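Local coordinates for uncharacterized protein (Bacteroides eggerthii, PDB 4FTD) that is of unknown function but combines an immunoglobulin-like domain with a six-bladed beta-propeller and may take part in carbohydrate metabolism, at residues 122-127 with 168-173; 128-133 with 161-166. All blocks are in the same frame, centred on the assembly; numbering follows the deposited sequence.

Interaction 1: residues 122-127 with 168-173; sequences YNFSGD and SDLKRG
Two CH-pi contacts join Tyr122 and Phe124, alternate residues of strand 120-125, to Lys171 and Leu170, consecutive residues of helix 167-171; no hydrogen bond crosses between the segments. The buried half belongs to Phe124 and Leu170. Leu170 CD2 sits over one face of the Phe124 ring, 4.1 Å from its centroid and 27° off the normal, therefore displaced toward the rim, where it lies 3.7 Å from Phe124 CZ. The same CZ meets the Leu170 backbone oxygen at 3.5 Å, in the plane of the ring, so the end of the phenyl has a methyl over its face and a carbonyl oxygen at its edge. Phe440, on strand 439-446, also meets this ring and touches Leu170.

In the propeller, strand 120-125 is the edge strand of a four-stranded blade whose other strands come from the C-terminal end of the domain. This fits the closure often called molecular velcro, and the helix packed against it belongs to the following blade, between strands 163-166 and 178-179.

The outer half is less enclosed. Lys171 CG lies almost directly above the centre of the Tyr122 ring, 3.6 Å from the centroid and only 10° off the normal. Beyond CG the lysine is fully extended, which runs CD and CE out across the CZ-CE2 side of the ring, CE 3.9 Å from Tyr122 CE2, before NZ reaches a long, weak ion pair with Glu444. Farther along, the exposed Gly173, with positive phi, ends the helix in a Schellman motif: its N bonds to Leu170 O at 2.9 Å, and Glu174 N reaches back to Asp169 O.

Interaction 2: residues 128-133 with 161-166; sequences NIYSDF and TPHLLK
Tyr130 and His163 approach from opposite directions and meet rim to rim, the phenol OH lying 2.7 Å from His163 NE2 in a hydrogen bond whose donor may be either. Their planes are inclined at 40°, and neither ring covers the other's face. The imidazole is fixed from its other nitrogen too: with CG between the backbone N and the carbonyl carbon (chi1 57°), ND1 donates to Thr161 O at 2.9 Å, nearly in the ring plane. Asp132 adds a third edge contact, its OD2 lying 3.1 Å from His163 CE1 with the carboxylate turned 77° from the ring. That carboxylate bonds elsewhere, through OD1 to Asn158 and OD2 to His160.

Strand 163-166 is the third strand of a propeller blade, while 128-133 belongs to the linker entering that blade's first strand, 138-143; the contact thus packs the linker against its own blade. Replacing His163 by a leucine would probably leave the buried Tyr130 hydroxyl without its nitrogen partner and Thr161 O without its side-chain donor. Leu165 sets both methyls on one side of the phenol's hydroxyl end, CD1 3.6 Å from Tyr130 CE1 and CD2 3.6 Å from Tyr130 OH.

Interactions 1 and 2 have centres about 10 Å apart and are joined through the chain on both sides: 122-127 runs straight into 128-133, and strand 163-166 leads into helix 167-171. The turn between the first pair is tied by two probable hydrogen bonds, Asn123 O to Asn128 ND2 at 2.8 Å and Phe124 O to Tyr130 N at 3.0 Å. On the other side, Leu170 CD1 packs on Leu165 CB at 4.0 Å. With 120-125 in the blade completed by the C-terminal strands and helix 167-171 in the next, interaction 1 lies between neighbouring blades, probably at the propeller's closure; interaction 2 packs the segment leading from one blade to the next against strand 163-166. No active site or ligand is known here.

Interaction 1: residues 122-127 with 168-173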
# COMPACT_ATOMS: atom_id res chain seq x y z
N TYR A 122 11.15 0.48 -8.66
CA TYR A 122 11.26 0.40 -10.11
C TYR A 122 10.48 1.61 -10.61
O TYR A 122 9.23 1.63 -10.63
CB TYR A 122 10.71 -0.92 -10.63
CG TYR A 122 11.39 -2.09 -9.99
CD1 TYR A 122 12.69 -2.46 -10.33
CD2 TYR A 122 10.74 -2.81 -9.00
CE1 TYR A 122 13.32 -3.54 -9.71
CE2 TYR A 122 11.36 -3.88 -8.37
CZ TYR A 122 12.63 -4.25 -8.72
OH TYR A 122 13.14 -5.34 -8.07
N ASN A 123 11.23 2.63 -11.00
CA ASN A 123 10.69 3.94 -11.32
C ASN A 123 10.54 4.24 -12.80
O ASN A 123 11.50 4.19 -13.54
CB ASN A 123 11.60 4.99 -10.72
CG ASN A 123 11.04 6.38 -10.91
OD1 ASN A 123 9.84 6.60 -10.89
ND2 ASN A 123 11.93 7.33 -11.06
N PHE A 124 9.31 4.58 -13.19
CA PHE A 124 8.99 5.03 -14.56
C PHE A 124 8.29 6.39 -14.52
O PHE A 124 7.32 6.62 -15.25
CB PHE A 124 8.23 3.96 -15.36
CG PHE A 124 9.03 2.70 -15.50
CD1 PHE A 124 9.04 1.76 -14.47
CD2 PHE A 124 9.86 2.51 -16.60
CE1 PHE A 124 9.83 0.64 -14.53
CE2 PHE A 124 10.66 1.39 -16.67
CZ PHE A 124 10.66 0.45 -15.64
N SER A 125 8.86 7.27 -13.69
CA SER A 125 8.39 8.64 -13.47
C SER A 125 9.59 9.56 -13.43
O SER A 125 10.72 9.09 -13.50
CB SER A 125 7.56 8.78 -12.19
OG SER A 125 8.34 8.77 -10.99
N GLY A 126 9.33 10.87 -13.30
CA GLY A 126 10.35 11.89 -13.15
C GLY A 126 11.26 11.85 -14.34
O GLY A 126 10.79 11.80 -15.47
N ASP A 127 12.56 11.79 -14.10
CA ASP A 127 13.54 11.62 -15.16
C ASP A 127 13.38 10.36 -15.99
O ASP A 127 13.92 10.30 -17.07
CB ASP A 127 14.99 11.62 -14.62
CG ASP A 127 15.55 13.03 -14.44
OD1 ASP A 127 14.80 14.02 -14.57
OD2 ASP A 127 16.77 13.13 -14.18
N SER A 168 8.44 -8.40 -15.00
CA SER A 168 9.81 -8.98 -15.02
C SER A 168 10.72 -8.24 -16.03
O SER A 168 11.90 -8.04 -15.75
CB SER A 168 9.79 -10.48 -15.31
OG SER A 168 9.12 -10.71 -16.50
N ASP A 169 10.17 -7.80 -17.17
CA ASP A 169 10.92 -6.96 -18.12
C ASP A 169 11.24 -5.59 -17.56
O ASP A 169 12.37 -5.14 -17.63
CB ASP A 169 10.17 -6.79 -19.42
CG ASP A 169 10.15 -8.06 -20.26
OD1 ASP A 169 10.97 -8.96 -20.04
OD2 ASP A 169 9.30 -8.15 -21.18
N LEU A 170 10.24 -4.91 -17.01
CA LEU A 170 10.46 -3.60 -16.39
C LEU A 170 11.49 -3.59 -15.24
O LEU A 170 12.21 -2.62 -15.07
CB LEU A 170 9.16 -3.04 -15.85
CG LEU A 170 8.05 -2.70 -16.83
CD1 LEU A 170 6.77 -2.38 -16.07
CD2 LEU A 170 8.40 -1.57 -17.79
N LYS A 171 11.54 -4.66 -14.45
CA LYS A 171 12.53 -4.75 -13.37
C LYS A 171 13.95 -4.77 -13.92
O LYS A 171 14.86 -4.37 -13.24
CB LYS A 171 12.30 -5.97 -12.47
CG LYS A 171 11.06 -5.87 -11.58
CD LYS A 171 10.85 -7.17 -10.77
CE LYS A 171 9.63 -7.03 -9.86
NZ LYS A 171 9.22 -8.25 -9.09
N ARG A 172 14.12 -5.26 -15.16
CA ARG A 172 15.41 -5.27 -15.83
C ARG A 172 15.58 -4.00 -16.68
O ARG A 172 16.52 -3.89 -17.45
CB ARG A 172 15.54 -6.54 -16.68
CG ARG A 172 15.39 -7.83 -15.88
CD ARG A 172 15.43 -9.08 -16.74
NE ARG A 172 14.41 -9.05 -17.79
CZ ARG A 172 14.69 -8.99 -19.08
NH1 ARG A 172 15.95 -9.00 -19.47
NH2 ARG A 172 13.71 -8.95 -19.97
N GLY A 173 14.69 -3.03 -16.53
CA GLY A 173 14.73 -1.79 -17.30
C GLY A 173 14.34 -1.94 -18.77
O GLY A 173 14.59 -1.05 -19.55

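Interaction 2: residues 128-133 with 161-166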
# COMPACT_ATOMS: atom_id res chain seq x y z
N ASN A 128 12.70 9.34 -15.49
CA ASN A 128 12.51 8.14 -16.29
C ASN A 128 11.03 7.95 -16.72
O ASN A 128 10.59 6.80 -16.91
CB ASN A 128 13.04 6.92 -15.53
CG ASN A 128 13.23 5.69 -16.44
OD1 ASN A 128 13.74 5.81 -17.57
ND2 ASN A 128 12.81 4.53 -15.97
N ILE A 129 10.28 9.06 -16.85
CA ILE A 129 8.84 9.04 -17.17
C ILE A 129 8.51 8.12 -18.35
O ILE A 129 9.11 8.23 -19.39
CB ILE A 129 8.30 10.49 -17.45
CG1 ILE A 129 6.76 10.47 -17.59
CG2 ILE A 129 9.02 11.14 -18.64
CD1 ILE A 129 6.13 11.84 -17.73
N TYR A 130 7.59 7.15 -18.17
CA TYR A 130 7.17 6.28 -19.26
C TYR A 130 6.63 7.17 -20.40
O TYR A 130 5.79 8.03 -20.17
CB TYR A 130 6.11 5.27 -18.78
CG TYR A 130 5.81 4.27 -19.84
CD1 TYR A 130 6.73 3.30 -20.18
CD2 TYR A 130 4.59 4.30 -20.55
CE1 TYR A 130 6.48 2.40 -21.19
CE2 TYR A 130 4.35 3.41 -21.59
CZ TYR A 130 5.27 2.45 -21.88
OH TYR A 130 5.03 1.57 -22.89
N SER A 131 7.14 6.99 -21.62
CA SER A 131 6.95 7.99 -22.71
C SER A 131 5.48 8.27 -23.02
O SER A 131 5.09 9.41 -23.20
CB SER A 131 7.69 7.56 -24.01
OG SER A 131 7.15 6.31 -24.42
N ASP A 132 4.64 7.24 -23.01
CA ASP A 132 3.17 7.45 -23.22
C ASP A 132 2.48 8.28 -22.16
O ASP A 132 1.53 8.99 -22.44
CB ASP A 132 2.44 6.14 -23.42
CG ASP A 132 2.92 5.43 -24.67
OD1 ASP A 132 3.23 6.07 -25.69
OD2 ASP A 132 2.99 4.20 -24.62
N PHE A 133 3.04 8.24 -20.96
CA PHE A 133 2.61 9.11 -19.88
C PHE A 133 3.13 10.53 -19.88
O PHE A 133 2.87 11.25 -18.93
CB PHE A 133 2.90 8.45 -18.50
CG PHE A 133 1.88 7.46 -18.11
CD1 PHE A 133 0.64 7.90 -17.74
CD2 PHE A 133 2.16 6.11 -18.09
CE1 PHE A 133 -0.34 7.02 -17.39
CE2 PHE A 133 1.19 5.21 -17.74
CZ PHE A 133 -0.07 5.67 -17.38
N THR A 161 -1.32 2.05 -29.03
CA THR A 161 -2.67 1.67 -28.53
C THR A 161 -2.45 0.97 -27.17
O THR A 161 -1.32 0.75 -26.73
CB THR A 161 -3.40 0.84 -29.59
OG1 THR A 161 -2.57 -0.26 -29.92
CG2 THR A 161 -3.71 1.67 -30.90
N PRO A 162 -3.54 0.66 -26.43
CA PRO A 162 -3.38 0.11 -25.08
C PRO A 162 -2.56 -1.18 -25.02
O PRO A 162 -2.68 -2.05 -25.91
CB PRO A 162 -4.83 -0.11 -24.62
CG PRO A 162 -5.60 0.95 -25.40
CD PRO A 162 -4.92 0.97 -26.75
N HIS A 163 -1.69 -1.26 -24.03
CA HIS A 163 -0.74 -2.32 -23.97
C HIS A 163 -0.34 -2.70 -22.57
O HIS A 163 -0.60 -1.98 -21.63
CB HIS A 163 0.51 -1.94 -24.79
CG HIS A 163 1.17 -0.67 -24.34
ND1 HIS A 163 0.67 0.57 -24.67
CD2 HIS A 163 2.32 -0.46 -23.63
CE1 HIS A 163 1.50 1.50 -24.20
NE2 HIS A 163 2.50 0.91 -23.54
N LEU A 164 0.23 -3.88 -22.47
CA LEU A 164 0.80 -4.43 -21.25
C LEU A 164 2.33 -4.38 -21.33
O LEU A 164 2.92 -4.42 -22.40
CB LEU A 164 0.32 -5.86 -21.04
CG LEU A 164 -1.18 -6.10 -20.96
CD1 LEU A 164 -1.46 -7.60 -20.91
CD2 LEU A 164 -1.79 -5.41 -19.77
N LEU A 165 2.95 -4.28 -20.16
CA LEU A 165 4.38 -4.34 -19.98
C LEU A 165 4.57 -5.42 -18.91
O LEU A 165 3.98 -5.37 -17.85
CB LEU A 165 4.86 -3.00 -19.49
CG LEU A 165 4.66 -1.74 -20.36
CD1 LEU A 165 4.95 -0.48 -19.56
CD2 LEU A 165 5.58 -1.78 -21.58
N LYS A 166 5.35 -6.43 -19.21
CA LYS A 166 5.61 -7.49 -18.25
C LYS A 166 6.50 -6.90 -17.13
O LYS A 166 7.53 -6.26 -17.39
CB LYS A 166 6.29 -8.65 -18.98
CG LYS A 166 5.77 -10.03 -18.63
CD LYS A 166 6.66 -11.17 -19.13
CE LYS A 166 7.04 -11.10 -20.60
NZ LYS A 166 5.88 -11.07 -21.53